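Local coordinates for protein TcpB (PDB 4LQC) that is a bacterial member of the TIR-domain family, modelled here through its TIR domain, an alpha/beta fold built round a parallel sheet, at residues 95-101 against 117-122; 7-13 against 35-41; 43-49 against 71-76. The protein carries 2 engineered substitutions. One frame throughout, in Å; residues are numbered along the deposited sequence.

Interaction 1: 95-101 against 117-122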
loop_
_atom_site.group_PDB
_atom_site.type_symbol
_atom_site.label_atom_id
_atom_site.label_comp_id
_atom_site.label_asym_id
_atom_site.label_seq_id
_atom_site.Cartn_x
_atom_site.Cartn_y
_atom_site.Cartn_z
ATOM N N ILE B 95 -20.319 2.696 -3.273
ATOM C CA ILE B 95 -18.937 2.711 -3.759
ATOM C C ILE B 95 -17.973 2.179 -2.688
ATOM O O ILE B 95 -17.917 2.701 -1.578
ATOM C CB ILE B 95 -18.501 4.125 -4.226
ATOM C CG1 ILE B 95 -19.434 4.650 -5.326
ATOM C CG2 ILE B 95 -17.078 4.112 -4.769
ATOM C CD1 ILE B 95 -19.196 3.993 -6.662
ATOM N N LEU B 96 -17.225 1.132 -3.032
ATOM C CA LEU B 96 -16.280 0.503 -2.107
ATOM C C LEU B 96 -14.888 0.609 -2.685
ATOM O O LEU B 96 -14.505 -0.185 -3.539
ATOM C CB LEU B 96 -16.606 -0.984 -1.935
ATOM C CG LEU B 96 -18.093 -1.295 -1.810
ATOM C CD1 LEU B 96 -18.343 -2.787 -1.942
ATOM C CD2 LEU B 96 -18.606 -0.770 -0.483
ATOM N N PRO B 97 -14.122 1.598 -2.222
ATOM C CA PRO B 97 -12.724 1.752 -2.624
ATOM C C PRO B 97 -11.902 0.601 -2.098
ATOM O O PRO B 97 -12.184 0.087 -1.010
ATOM C CB PRO B 97 -12.290 3.015 -1.872
ATOM C CG PRO B 97 -13.568 3.738 -1.565
ATOM C CD PRO B 97 -14.545 2.652 -1.289
ATOM N N ILE B 98 -10.888 0.206 -2.856
ATOM C CA ILE B 98 -9.861 -0.676 -2.323
ATOM C C ILE B 98 -8.519 -0.021 -2.546
ATOM O O ILE B 98 -8.169 0.308 -3.694
ATOM C CB ILE B 98 -9.853 -2.029 -3.022
ATOM C CG1 ILE B 98 -11.166 -2.757 -2.752
ATOM C CG2 ILE B 98 -8.693 -2.874 -2.499
ATOM C CD1 ILE B 98 -11.341 -3.983 -3.617
ATOM N N TRP B 99 -7.779 0.183 -1.456
ATOM C CA TRP B 99 -6.455 0.791 -1.525
ATOM C C TRP B 99 -5.483 -0.274 -1.981
ATOM O O TRP B 99 -5.418 -1.354 -1.386
ATOM C CB TRP B 99 -6.023 1.302 -0.155
ATOM C CG TRP B 99 -6.782 2.502 0.360
ATOM C CD1 TRP B 99 -8.111 2.794 0.171
ATOM C CD2 TRP B 99 -6.239 3.585 1.129
ATOM N NE1 TRP B 99 -8.421 3.987 0.788
ATOM C CE2 TRP B 99 -7.291 4.492 1.379
ATOM C CE3 TRP B 99 -4.968 3.872 1.633
ATOM C CZ2 TRP B 99 -7.108 5.665 2.124
ATOM C CZ3 TRP B 99 -4.787 5.040 2.367
ATOM C CH2 TRP B 99 -5.848 5.921 2.604
ATOM N N HIS B 100 -4.723 0.005 -3.034
ATOM C CA HIS B 100 -3.760 -0.985 -3.533
ATOM C C HIS B 100 -2.393 -0.368 -3.843
ATOM O O HIS B 100 -2.236 0.407 -4.785
ATOM C CB HIS B 100 -4.340 -1.717 -4.751
ATOM C CG HIS B 100 -3.508 -2.860 -5.240
ATOM N ND1 HIS B 100 -3.128 -3.912 -4.431
ATOM C CD2 HIS B 100 -2.994 -3.124 -6.466
ATOM C CE1 HIS B 100 -2.404 -4.766 -5.133
ATOM N NE2 HIS B 100 -2.312 -4.314 -6.373
ATOM N N LYS B 101 -1.408 -0.711 -3.026
ATOM C CA LYS B 101 -0.042 -0.226 -3.209
ATOM C C LYS B 101 0.052 1.305 -3.229
ATOM O O LYS B 101 0.854 1.883 -3.971
ATOM C CB LYS B 101 0.602 -0.883 -4.446
ATOM C CG LYS B 101 0.745 -2.416 -4.285
ATOM C CD LYS B 101 0.999 -3.185 -5.595
ATOM C CE LYS B 101 2.393 -2.919 -6.176
ATOM N NZ LYS B 101 3.496 -3.135 -5.192
ATOM N N LYS B 117 -11.748 8.140 4.466
ATOM C CA LYS B 117 -12.804 7.154 4.298
ATOM C C LYS B 117 -12.252 5.736 4.419
ATOM O O LYS B 117 -11.412 5.302 3.623
ATOM C CB LYS B 117 -13.492 7.333 2.952
ATOM C CG LYS B 117 -14.683 6.417 2.747
ATOM C CD LYS B 117 -15.090 6.373 1.280
ATOM C CE LYS B 117 -16.159 5.333 1.035
ATOM N NZ LYS B 117 -16.708 5.447 -0.364
ATOM N N VAL B 118 -12.725 5.020 5.430
ATOM C CA VAL B 118 -12.267 3.666 5.695
ATOM C C VAL B 118 -12.609 2.762 4.525
ATOM O O VAL B 118 -13.725 2.804 4.003
ATOM C CB VAL B 118 -12.904 3.099 6.965
ATOM C CG1 VAL B 118 -12.340 1.718 7.259
ATOM C CG2 VAL B 118 -12.649 4.029 8.130
ATOM N N ALA B 119 -11.638 1.951 4.114
ATOM C CA ALA B 119 -11.810 1.091 2.964
ATOM C C ALA B 119 -10.961 -0.169 3.064
ATOM O O ALA B 119 -10.128 -0.309 3.950
ATOM C CB ALA B 119 -11.480 1.849 1.696
ATOM N N LEU B 120 -11.193 -1.089 2.141
ATOM C CA LEU B 120 -10.393 -2.295 2.058
ATOM C C LEU B 120 -8.989 -1.905 1.606
ATOM O O LEU B 120 -8.806 -0.888 0.944
ATOM C CB LEU B 120 -11.043 -3.269 1.073
ATOM C CG LEU B 120 -12.460 -3.711 1.427
ATOM C CD1 LEU B 120 -13.235 -4.107 0.187
ATOM C CD2 LEU B 120 -12.371 -4.887 2.382
ATOM N N ASN B 121 -8.011 -2.716 1.965
ATOM C CA ASN B 121 -6.605 -2.405 1.759
ATOM C C ASN B 121 -5.904 -3.742 1.517
ATOM O O ASN B 121 -5.965 -4.636 2.356
ATOM C CB ASN B 121 -6.052 -1.693 3.014
ATOM C CG ASN B 121 -4.600 -1.213 2.861
ATOM O OD1 ASN B 121 -3.780 -1.838 2.172
ATOM N ND2 ASN B 121 -4.272 -0.112 3.535
ATOM N N THR B 122 -5.250 -3.883 0.365
ATOM C CA THR B 122 -4.616 -5.153 -0.000
ATOM C C THR B 122 -3.367 -5.495 0.803
ATOM O O THR B 122 -2.857 -6.626 0.717
ATOM C CB THR B 122 -4.241 -5.194 -1.490
ATOM O OG1 THR B 122 -3.371 -4.091 -1.793
ATOM C CG2 THR B 122 -5.497 -5.122 -2.345
HETATM O O HOH W 1 -11.057 5.366 1.208
HETATM O O HOH W 2 -1.661 -2.348 -0.626
#
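His-100 turns the edge of its imidazole to Thr-122: OG1 lies in the ring plane, 2.7 Å from ND1, in a hydrogen bond whose donor could be either group. Over one face of this ring runs the Lys-101 side chain, with CD 3.5 Å above the plane. Trp-99 holds a water in plane at its NE1 edge, which accepts from the indole N-H, while Ala-119 CB comes obliquely to the five-membered ring, 3.8 Å from CD1.

The two segments pair as parallel strands, Ile-98 beside Leu-120 and Trp-99 beside Asn-121. Trp-99 N donates to Leu-120 O (2.8 Å, 170° at the hydrogen), and Thr-122 N donates to Trp-99 O at 3.1 Å. Chi1 of Thr-122 (57°) sets OG1 between its own backbone N and carbonyl carbon, the position from which it meets ND1; a second water joins it to Lys-101 N. Its methyl CG2 also touches Ile-98 CG2.

At the other end the extended Lys-117 chain crosses Pro-97 at about a right angle, its CE 3.9 Å from the proline CD. NZ then donates to Ile-95 O at 3.2 Å, coming from above the carbonyl plane. On the other face of the sheet from Trp-99, Ile-98 CG1 meets Leu-120 CD1 at 3.8 Å.

The amide of Asn-121 and the amine of Lys-101 turn to the second subunit, binding its Ser-123 and its Glu-106 respectively. In the fold, strand 95-100 bonds along its other edge to strand 60-68, helix 127-136 covers Leu-120 and Thr-122, and helix 18-31 packs on Ile-98 and stacks Phe-21 on His-100.

Interaction 2: 7-13 against 35-41. Engineered in segment 7-13: Ala-12 (natural residue Ser).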
loop_
_atom_site.group_PDB
_atom_site.type_symbol
_atom_site.label_atom_id
_atom_site.label_comp_id
_atom_site.label_asym_id
_atom_site.label_seq_id
_atom_site.Cartn_x
_atom_site.Cartn_y
_atom_site.Cartn_z
ATOM N N TYR B 7 -26.185 -7.025 -11.814
ATOM C CA TYR B 7 -24.991 -7.649 -11.240
ATOM C C TYR B 7 -24.736 -7.244 -9.803
ATOM O O TYR B 7 -25.359 -6.316 -9.296
ATOM C CB TYR B 7 -23.768 -7.291 -12.078
ATOM C CG TYR B 7 -23.543 -8.232 -13.231
ATOM C CD1 TYR B 7 -24.614 -8.841 -13.888
ATOM C CD2 TYR B 7 -22.263 -8.525 -13.659
ATOM C CE1 TYR B 7 -24.400 -9.715 -14.956
ATOM C CE2 TYR B 7 -22.041 -9.396 -14.714
ATOM C CZ TYR B 7 -23.105 -9.989 -15.355
ATOM O OH TYR B 7 -22.852 -10.852 -16.395
ATOM N N ASP B 8 -23.801 -7.937 -9.156
ATOM C CA ASP B 8 -23.384 -7.604 -7.799
ATOM C C ASP B 8 -22.348 -6.472 -7.768
ATOM O O ASP B 8 -22.462 -5.551 -6.965
ATOM C CB ASP B 8 -22.842 -8.842 -7.081
ATOM C CG ASP B 8 -23.784 -10.033 -7.180
ATOM O OD1 ASP B 8 -24.906 -9.936 -6.642
ATOM O OD2 ASP B 8 -23.404 -11.065 -7.784
ATOM N N PHE B 9 -21.344 -6.533 -8.640
ATOM C CA PHE B 9 -20.281 -5.523 -8.638
ATOM C C PHE B 9 -19.869 -5.119 -10.043
ATOM O O PHE B 9 -19.929 -5.934 -10.968
ATOM C CB PHE B 9 -19.033 -6.071 -7.963
ATOM C CG PHE B 9 -19.239 -6.483 -6.552
ATOM C CD1 PHE B 9 -19.294 -5.531 -5.544
ATOM C CD2 PHE B 9 -19.354 -7.824 -6.217
ATOM C CE1 PHE B 9 -19.482 -5.901 -4.228
ATOM C CE2 PHE B 9 -19.535 -8.208 -4.898
ATOM C CZ PHE B 9 -19.601 -7.244 -3.901
ATOM N N PHE B 10 -19.444 -3.868 -10.209
ATOM C CA PHE B 10 -18.559 -3.533 -11.322
ATOM C C PHE B 10 -17.258 -3.122 -10.665
ATOM O O PHE B 10 -17.265 -2.668 -9.511
ATOM C CB PHE B 10 -19.117 -2.435 -12.234
ATOM C CG PHE B 10 -19.230 -1.072 -11.580
ATOM C CD1 PHE B 10 -18.245 -0.101 -11.776
ATOM C CD2 PHE B 10 -20.325 -0.756 -10.788
ATOM C CE1 PHE B 10 -18.352 1.143 -11.191
ATOM C CE2 PHE B 10 -20.437 0.492 -10.198
ATOM C CZ PHE B 10 -19.445 1.440 -10.393
ATOM N N ILE B 11 -16.142 -3.306 -11.367
ATOM C CA ILE B 11 -14.848 -2.914 -10.812
ATOM C C ILE B 11 -14.073 -1.960 -11.717
ATOM O O ILE B 11 -13.524 -2.357 -12.751
ATOM C CB ILE B 11 -13.998 -4.131 -10.387
ATOM C CG1 ILE B 11 -12.649 -3.674 -9.863
ATOM C CG2 ILE B 11 -13.825 -5.090 -11.532
ATOM C CD1 ILE B 11 -11.980 -4.690 -8.951
ATOM N N ALA B 12 -14.081 -0.687 -11.315
ATOM C CA ALA B 12 -13.377 0.378 -12.008
ATOM C C ALA B 12 -11.905 0.369 -11.619
ATOM O O ALA B 12 -11.569 0.291 -10.444
ATOM C CB ALA B 12 -14.003 1.731 -11.665
ATOM N N HIS B 13 -11.025 0.468 -12.606
ATOM C CA HIS B 13 -9.604 0.305 -12.348
ATOM C C HIS B 13 -8.811 0.955 -13.464
ATOM O O HIS B 13 -9.317 1.130 -14.577
ATOM C CB HIS B 13 -9.291 -1.179 -12.354
ATOM C CG HIS B 13 -9.690 -1.861 -13.624
ATOM N ND1 HIS B 13 -10.999 -2.185 -13.914
ATOM C CD2 HIS B 13 -8.958 -2.273 -14.686
ATOM C CE1 HIS B 13 -11.054 -2.773 -15.098
ATOM N NE2 HIS B 13 -9.829 -2.838 -15.588
ATOM N N LYS B 35 -21.610 -12.032 -9.435
ATOM C CA LYS B 35 -21.589 -11.509 -10.795
ATOM C C LYS B 35 -20.876 -10.149 -10.842
ATOM O O LYS B 35 -21.262 -9.220 -10.140
ATOM C CB LYS B 35 -23.020 -11.432 -11.358
ATOM C CG LYS B 35 -23.796 -12.748 -11.149
ATOM C CD LYS B 35 -25.183 -12.769 -11.815
ATOM C CE LYS B 35 -26.308 -12.775 -10.774
ATOM N NZ LYS B 35 -26.113 -13.795 -9.683
ATOM N N ILE B 36 -19.823 -10.048 -11.655
ATOM C CA ILE B 36 -18.978 -8.840 -11.704
ATOM C C ILE B 36 -18.709 -8.354 -13.115
ATOM O O ILE B 36 -18.251 -9.138 -13.971
ATOM C CB ILE B 36 -17.590 -9.090 -11.086
ATOM C CG1 ILE B 36 -17.718 -9.916 -9.818
ATOM C CG2 ILE B 36 -16.879 -7.771 -10.753
ATOM C CD1 ILE B 36 -16.905 -11.127 -9.895
ATOM N N PHE B 37 -18.995 -7.070 -13.346
ATOM C CA PHE B 37 -18.593 -6.380 -14.566
ATOM C C PHE B 37 -17.153 -5.896 -14.414
ATOM O O PHE B 37 -16.763 -5.371 -13.360
ATOM C CB PHE B 37 -19.494 -5.164 -14.839
ATOM C CG PHE B 37 -20.859 -5.511 -15.381
ATOM C CD1 PHE B 37 -20.989 -6.149 -16.600
ATOM C CD2 PHE B 37 -22.006 -5.173 -14.679
ATOM C CE1 PHE B 37 -22.231 -6.458 -17.103
ATOM C CE2 PHE B 37 -23.251 -5.474 -15.177
ATOM C CZ PHE B 37 -23.365 -6.117 -16.394
ATOM N N TYR B 38 -16.373 -6.040 -15.476
ATOM C CA TYR B 38 -14.938 -5.827 -15.395
ATOM C C TYR B 38 -14.388 -5.161 -16.651
ATOM O O TYR B 38 -13.869 -4.043 -16.589
ATOM C CB TYR B 38 -14.300 -7.196 -15.118
ATOM C CG TYR B 38 -12.850 -7.425 -15.454
ATOM C CD1 TYR B 38 -11.869 -6.504 -15.123
ATOM C CD2 TYR B 38 -12.458 -8.630 -16.023
ATOM C CE1 TYR B 38 -10.534 -6.760 -15.407
ATOM C CE2 TYR B 38 -11.153 -8.891 -16.307
ATOM C CZ TYR B 38 -10.184 -7.961 -15.999
ATOM O OH TYR B 38 -8.861 -8.245 -16.290
ATOM N N ASP B 39 -14.533 -5.833 -17.791
ATOM C CA ASP B 39 -13.906 -5.383 -19.039
ATOM C C ASP B 39 -14.235 -3.955 -19.484
ATOM O O ASP B 39 -13.361 -3.272 -20.023
ATOM C CB ASP B 39 -14.216 -6.340 -20.193
ATOM C CG ASP B 39 -13.641 -5.856 -21.510
ATOM O OD1 ASP B 39 -12.408 -5.893 -21.673
ATOM O OD2 ASP B 39 -14.415 -5.429 -22.384
ATOM N N ALA B 40 -15.480 -3.520 -19.274
ATOM C CA ALA B 40 -15.934 -2.207 -19.748
ATOM C C ALA B 40 -15.650 -1.096 -18.756
ATOM O O ALA B 40 -16.019 0.059 -18.971
ATOM C CB ALA B 40 -17.438 -2.235 -20.096
ATOM N N TYR B 41 -14.994 -1.445 -17.659
ATOM C CA TYR B 41 -14.749 -0.473 -16.611
ATOM C C TYR B 41 -13.277 -0.172 -16.427
ATOM O O TYR B 41 -12.851 0.253 -15.361
ATOM C CB TYR B 41 -15.430 -0.916 -15.313
ATOM C CG TYR B 41 -16.927 -0.858 -15.488
ATOM C CD1 TYR B 41 -17.603 0.352 -15.371
ATOM C CD2 TYR B 41 -17.654 -1.983 -15.840
ATOM C CE1 TYR B 41 -18.959 0.428 -15.568
ATOM C CE2 TYR B 41 -19.027 -1.915 -16.032
ATOM C CZ TYR B 41 -19.666 -0.705 -15.898
ATOM O OH TYR B 41 -21.020 -0.610 -16.097
#
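Phe-9 and Phe-10 pair with Ile-36 and Phe-37 as neighbouring parallel strands, the two ends of a beta-alpha-beta unit whose crossover is helix 18-31. The tight part is the buried middle. Phe-37 N donates to Phe-9 O at 2.8 Å and Ile-11 N donates to Phe-37 O, while Ile-36 CG2 packs beside Phe-9 CB. On the other face Phe-10 CB sits over the Tyr-41 ring, 3.9 Å from its centroid, with Ile-53 and Leu-57 of helix 49-57 packing on Phe-10.

At the partly exposed rim Tyr-7 is still closely layered, between Phe-37, stacked face to face with centroids 3.9 Å apart and planes at 12°, and Lys-35 CB over its opposite face. Behind this rim, buried Asp-8 accepts from Lys-35 N through OD2 (2.6 Å, anti lone pair). The loose side is the exposed one: the lysine chain bends away beyond CB, Asp-39 and Ala-40 bulge outward, and pairing resumes only through a weak bond from His-13 N to Tyr-41 O. The imidazole of His-13 curls back over its own strand (chi1 56°), and ND1 donates to Ile-11 O at 2.8 Å, nearly in the ring plane.

Interaction 3: 43-49 against 71-76; sequences LKVGDSL and FFSKQW
Trp-76 overlaps Leu-49 with one indole face, the leucine CB lying 3.6 Å above the ring plane near the rim, while Lys-74 CB covers the opposite face. Round the six-membered ring the loop supplies the edge contacts: Leu-43 CB stands 3.6 Å from CZ2, and Asp-47 O is 3.5 Å from CZ3. The pyrrole side places NE1 above the centre of the Phe-71 ring and in a weak hydrogen bond to Phe-71 O.

That phenyl ring takes the leucines at its edge, with Leu-43 CD1 3.6 Å from CE1 and Leu-49 CD1 near CZ. With CG anti to the backbone N (chi1 180°), Leu-49 carries its methyls on to Phe-71 while CB stays on the indole. The loop itself is braced by a type II turn from Lys-44 to Asp-47, where Lys-44 N donates to Asp-47 OD2 at 2.7 Å from above the carboxylate plane. From within the turn, Val-45 CG2 rests 3.9 Å from Lys-74 CD, and the lysine amine goes on to a salt bridge with Glu-16.

By topology 43-49 is the BB loop of a TIR domain, here packed on the tryptophan that, with Glu-80, forms a WxxxE sequence motif.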
loop_
_atom_site.group_PDB
_atom_site.type_symbol
_atom_site.label_atom_id
_atom_site.label_comp_id
_atom_site.label_asym_id
_atom_site.label_seq_id
_atom_site.Cartn_x
_atom_site.Cartn_y
_atom_site.Cartn_z
ATOM N N LEU B 43 -10.402 2.298 -16.822
ATOM C CA LEU B 43 -10.368 3.750 -16.890
ATOM C C LEU B 43 -9.097 4.179 -17.591
ATOM O O LEU B 43 -7.999 3.714 -17.252
ATOM C CB LEU B 43 -10.418 4.336 -15.482
ATOM C CG LEU B 43 -11.721 3.973 -14.771
ATOM C CD1 LEU B 43 -11.530 3.990 -13.259
ATOM C CD2 LEU B 43 -12.830 4.917 -15.205
ATOM N N LYS B 44 -9.250 5.051 -18.579
ATOM C CA LYS B 44 -8.118 5.545 -19.341
ATOM C C LYS B 44 -8.095 7.050 -19.223
ATOM O O LYS B 44 -9.117 7.659 -18.900
ATOM C CB LYS B 44 -8.256 5.148 -20.811
ATOM C CG LYS B 44 -8.235 3.648 -21.055
ATOM C CD LYS B 44 -8.572 3.339 -22.495
ATOM C CE LYS B 44 -8.203 1.905 -22.856
ATOM N NZ LYS B 44 -9.067 0.908 -22.166
ATOM N N VAL B 45 -6.936 7.651 -19.473
ATOM C CA VAL B 45 -6.845 9.104 -19.567
ATOM C C VAL B 45 -7.893 9.638 -20.546
ATOM O O VAL B 45 -7.995 9.148 -21.674
ATOM C CB VAL B 45 -5.449 9.543 -20.036
ATOM C CG1 VAL B 45 -5.470 10.996 -20.473
ATOM C CG2 VAL B 45 -4.431 9.325 -18.925
ATOM N N GLY B 46 -8.686 10.611 -20.103
ATOM C CA GLY B 46 -9.726 11.172 -20.940
ATOM C C GLY B 46 -11.142 10.758 -20.571
ATOM O O GLY B 46 -12.096 11.479 -20.883
ATOM N N ASP B 47 -11.301 9.612 -19.910
ATOM C CA ASP B 47 -12.640 9.146 -19.530
ATOM C C ASP B 47 -13.291 10.066 -18.503
ATOM O O ASP B 47 -12.644 10.970 -17.944
ATOM C CB ASP B 47 -12.583 7.723 -18.959
ATOM C CG ASP B 47 -12.257 6.695 -20.001
ATOM O OD1 ASP B 47 -12.617 6.926 -21.172
ATOM O OD2 ASP B 47 -11.654 5.652 -19.659
ATOM N N SER B 48 -14.573 9.831 -18.247
ATOM C CA SER B 48 -15.243 10.505 -17.151
ATOM C C SER B 48 -15.481 9.515 -16.009
ATOM O O SER B 48 -16.250 8.559 -16.149
ATOM C CB SER B 48 -16.556 11.126 -17.612
ATOM O OG SER B 48 -17.241 11.733 -16.527
ATOM N N LEU B 49 -14.801 9.742 -14.886
ATOM C CA LEU B 49 -14.944 8.889 -13.713
ATOM C C LEU B 49 -16.394 8.855 -13.232
ATOM O O LEU B 49 -16.944 7.788 -12.950
ATOM C CB LEU B 49 -14.030 9.387 -12.584
ATOM C CG LEU B 49 -14.058 8.603 -11.269
ATOM C CD1 LEU B 49 -13.664 7.115 -11.478
ATOM C CD2 LEU B 49 -13.143 9.254 -10.263
ATOM N N PHE B 71 -4.240 4.560 -10.753
ATOM C CA PHE B 71 -5.547 5.179 -10.727
ATOM C C PHE B 71 -5.380 6.692 -10.613
ATOM O O PHE B 71 -5.820 7.445 -11.481
ATOM C CB PHE B 71 -6.394 4.644 -9.579
ATOM C CG PHE B 71 -7.767 5.267 -9.513
ATOM C CD1 PHE B 71 -8.778 4.817 -10.344
ATOM C CD2 PHE B 71 -8.040 6.309 -8.629
ATOM C CE1 PHE B 71 -10.041 5.396 -10.307
ATOM C CE2 PHE B 71 -9.294 6.865 -8.583
ATOM C CZ PHE B 71 -10.303 6.404 -9.430
ATOM N N PHE B 72 -4.723 7.141 -9.554
ATOM C CA PHE B 72 -4.597 8.581 -9.326
ATOM C C PHE B 72 -3.776 9.273 -10.414
ATOM O O PHE B 72 -3.994 10.451 -10.690
ATOM C CB PHE B 72 -3.983 8.870 -7.967
ATOM C CG PHE B 72 -4.843 8.461 -6.811
ATOM C CD1 PHE B 72 -6.065 9.065 -6.592
ATOM C CD2 PHE B 72 -4.405 7.494 -5.915
ATOM C CE1 PHE B 72 -6.856 8.696 -5.514
ATOM C CE2 PHE B 72 -5.184 7.125 -4.832
ATOM C CZ PHE B 72 -6.414 7.722 -4.636
ATOM N N SER B 73 -2.856 8.541 -11.044
ATOM C CA SER B 73 -2.000 9.129 -12.079
ATOM C C SER B 73 -2.807 9.629 -13.274
ATOM O O SER B 73 -2.322 10.456 -14.043
ATOM C CB SER B 73 -0.942 8.142 -12.558
ATOM O OG SER B 73 -1.508 7.198 -13.448
ATOM N N LYS B 74 -4.037 9.139 -13.423
ATOM C CA LYS B 74 -4.901 9.568 -14.517
ATOM C C LYS B 74 -5.333 11.020 -14.314
ATOM O O LYS B 74 -5.940 11.606 -15.192
ATOM C CB LYS B 74 -6.146 8.680 -14.636
ATOM C CG LYS B 74 -5.886 7.187 -14.727
ATOM C CD LYS B 74 -5.108 6.807 -15.988
ATOM C CE LYS B 74 -4.403 5.462 -15.814
ATOM N NZ LYS B 74 -3.616 5.077 -17.017
ATOM N N GLN B 75 -5.019 11.582 -13.150
ATOM C CA GLN B 75 -5.333 12.973 -12.849
ATOM C C GLN B 75 -6.829 13.269 -12.972
ATOM O O GLN B 75 -7.237 14.091 -13.795
ATOM C CB GLN B 75 -4.526 13.920 -13.750
ATOM C CG GLN B 75 -3.017 13.955 -13.454
ATOM C CD GLN B 75 -2.277 15.002 -14.294
ATOM O OE1 GLN B 75 -2.651 15.280 -15.441
ATOM N NE2 GLN B 75 -1.231 15.594 -13.719
ATOM N N TRP B 76 -7.635 12.610 -12.140
ATOM C CA TRP B 76 -9.087 12.797 -12.151
ATOM C C TRP B 76 -9.441 14.137 -11.525
ATOM O O TRP B 76 -8.664 14.671 -10.751
ATOM C CB TRP B 76 -9.773 11.668 -11.378
ATOM C CG TRP B 76 -9.450 10.310 -11.930
ATOM C CD1 TRP B 76 -8.618 9.368 -11.376
ATOM C CD2 TRP B 76 -9.935 9.751 -13.153
ATOM N NE1 TRP B 76 -8.564 8.255 -12.184
ATOM C CE2 TRP B 76 -9.361 8.465 -13.282
ATOM C CE3 TRP B 76 -10.795 10.215 -14.164
ATOM C CZ2 TRP B 76 -9.623 7.637 -14.380
ATOM C CZ3 TRP B 76 -11.053 9.395 -15.245
ATOM C CH2 TRP B 76 -10.471 8.114 -15.344
#

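In the fold
From the N terminus, interaction 2 comes first, bringing strand 36-43 back beside 7-14 after helix 18-31. Interaction 3 follows, closing the excursion through helix 49-57 and strand 60-68 by joining the loop at 43-49 to 71-76. Interaction 1 comes last, closing over the two short helices between 95-101 and 117-122 and adding the edge strand 120-121. The three are in series; none nests or crosses. Interactions 2 and 3 meet where His-13 O lies 2.8 Å from Leu-43 N, a probable hydrogen bond. Interactions 1 and 2 share the sheet on opposite sides of the chain's centre and touch between Leu-96 and Phe-9, whereas the nearest atoms of 1 and 3 are about 7 Å apart.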